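Local coordinates for cytolethal distending toxin protein B (Haemophilus ducreyi, PDB 1SR4), which is the DNase I-like subunit of a bacterial genotoxin and probably cleaves host DNA, which would account for the toxin's DNA-damaging, cell-cycle-arresting effects, at residues B[168-172]-B[221-225]. Numbering follows the deposited sequence.
Sequences RVYSW and HDAHL
One face of the Trp-172 indole receives the methylene of His-221, whose CB sits 3.5 Å from the centroid of the five-membered ring in a CH-pi contact, while the imidazole of His-221 is turned 38° from that five-membered ring, neither stacked nor edge-to-face. The imidazole of His-221 carries the backbone N of Ala-223 over one face, offset toward its rim, has Tyr-170 O near its plane at one edge, and meets a water in plane at NE2; that water also donates to Arg-168 O, tying the ring to the approach of the strand. Its ND1 binds Asn-198 O, so both ring nitrogens have partners, and Trp-172 NE1 is bound by Asn-159 OD1 of helix 147-159, which packs against this side of the sheet. The backbones carrying these rings form an antiparallel hydrogen-bonded pair: His-221 N reaches Trp-172 O at 2.8 Å and nearly straight (171°), and Trp-172 N returns a bond to His-221 O.

Beyond this pair a side chain takes over the bonding. With OG anti to the carbonyl carbon (chi1 -78°), the hydroxyl of Ser-171 is placed where Ala-223 N can donate to Ser-171 OG at 3.0 Å. A second water bonded to Ser-171 OG also donates a weak bond to Asp-222 OD1. Asp-222 OD1 takes His-224 N from above the carboxylate plane at 2.7 Å. Through its syn lone pair, Asp-222 OD1 also accepts from His-224 ND1 at 2.9 Å. The example thus ends in an Asx turn within a type I turn, terminating strand 216-221 beside strand 171-175 in one sheet of the DNase I-like fold.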
# COMPACT_ATOMS: atom_id res chain seq x y z
N ARG B 168 -21.48 -27.00 3.53
CA ARG B 168 -20.73 -27.73 4.55
C ARG B 168 -19.28 -28.01 4.17
O ARG B 168 -18.46 -28.37 5.01
CB ARG B 168 -21.45 -29.04 4.90
CG ARG B 168 -22.90 -28.82 5.37
CD ARG B 168 -23.55 -30.04 6.03
NE ARG B 168 -23.41 -31.28 5.25
CZ ARG B 168 -24.35 -32.21 5.13
NH1 ARG B 168 -25.53 -32.06 5.73
NH2 ARG B 168 -24.10 -33.31 4.42
N VAL B 169 -18.93 -27.85 2.90
CA VAL B 169 -17.56 -28.08 2.49
C VAL B 169 -16.85 -26.75 2.19
O VAL B 169 -15.71 -26.73 1.73
CB VAL B 169 -17.49 -28.97 1.24
CG1 VAL B 169 -18.09 -30.35 1.54
CG2 VAL B 169 -18.20 -28.30 0.07
N TYR B 170 -17.52 -25.63 2.46
CA TYR B 170 -16.92 -24.33 2.18
C TYR B 170 -15.94 -23.86 3.24
O TYR B 170 -16.18 -24.03 4.44
CB TYR B 170 -18.00 -23.25 2.05
CG TYR B 170 -18.88 -23.30 0.82
CD1 TYR B 170 -18.68 -24.23 -0.20
CD2 TYR B 170 -19.93 -22.39 0.68
CE1 TYR B 170 -19.51 -24.25 -1.33
CE2 TYR B 170 -20.75 -22.40 -0.43
CZ TYR B 170 -20.54 -23.32 -1.43
OH TYR B 170 -21.35 -23.27 -2.53
N SER B 171 -14.83 -23.29 2.79
CA SER B 171 -13.87 -22.71 3.70
C SER B 171 -14.21 -21.22 3.62
O SER B 171 -14.60 -20.73 2.56
CB SER B 171 -12.44 -22.94 3.19
OG SER B 171 -12.00 -24.25 3.46
N TRP B 172 -14.11 -20.50 4.73
CA TRP B 172 -14.40 -19.07 4.73
C TRP B 172 -13.37 -18.30 5.55
O TRP B 172 -12.81 -18.83 6.51
CB TRP B 172 -15.82 -18.77 5.23
CG TRP B 172 -16.23 -19.41 6.53
CD1 TRP B 172 -16.90 -20.59 6.68
CD2 TRP B 172 -16.08 -18.87 7.85
NE1 TRP B 172 -17.17 -20.82 8.01
CE2 TRP B 172 -16.68 -19.78 8.75
CE3 TRP B 172 -15.48 -17.71 8.36
CZ2 TRP B 172 -16.72 -19.56 10.12
CZ3 TRP B 172 -15.52 -17.49 9.74
CH2 TRP B 172 -16.13 -18.41 10.60
N HIS B 221 -12.10 -20.31 8.79
CA HIS B 221 -12.53 -21.68 9.04
C HIS B 221 -12.04 -22.46 7.82
O HIS B 221 -12.45 -22.18 6.69
CB HIS B 221 -14.06 -21.79 9.13
CG HIS B 221 -14.55 -23.20 9.06
ND1 HIS B 221 -14.22 -24.15 10.01
CD2 HIS B 221 -15.25 -23.86 8.11
CE1 HIS B 221 -14.70 -25.32 9.65
NE2 HIS B 221 -15.33 -25.18 8.50
N ASP B 222 -11.15 -23.41 8.05
CA ASP B 222 -10.65 -24.23 6.95
C ASP B 222 -11.40 -25.56 6.99
O ASP B 222 -11.18 -26.37 7.88
CB ASP B 222 -9.16 -24.50 7.10
CG ASP B 222 -8.60 -25.33 5.95
OD1 ASP B 222 -9.39 -26.02 5.26
OD2 ASP B 222 -7.38 -25.30 5.74
N ALA B 223 -12.29 -25.77 6.02
CA ALA B 223 -13.08 -27.00 5.98
C ALA B 223 -12.23 -28.28 5.94
O ALA B 223 -12.73 -29.36 6.24
CB ALA B 223 -14.01 -26.97 4.77
N HIS B 224 -10.95 -28.15 5.57
CA HIS B 224 -10.05 -29.30 5.50
C HIS B 224 -9.54 -29.70 6.87
O HIS B 224 -8.92 -30.75 7.01
CB HIS B 224 -8.82 -29.01 4.64
CG HIS B 224 -9.13 -28.76 3.20
ND1 HIS B 224 -9.52 -27.52 2.73
CD2 HIS B 224 -9.08 -29.57 2.12
CE1 HIS B 224 -9.70 -27.59 1.42
NE2 HIS B 224 -9.44 -28.82 1.03
N LEU B 225 -9.78 -28.88 7.87
CA LEU B 225 -9.28 -29.20 9.19
C LEU B 225 -10.41 -29.48 10.17
O LEU B 225 -11.46 -28.84 10.12
CB LEU B 225 -8.38 -28.06 9.70
CG LEU B 225 -7.13 -27.73 8.85
CD1 LEU B 225 -6.39 -26.54 9.47
CD2 LEU B 225 -6.20 -28.94 8.76
O HOH W 1 -16.75 -27.08 7.23
O HOH W 2 -9.26 -24.15 2.69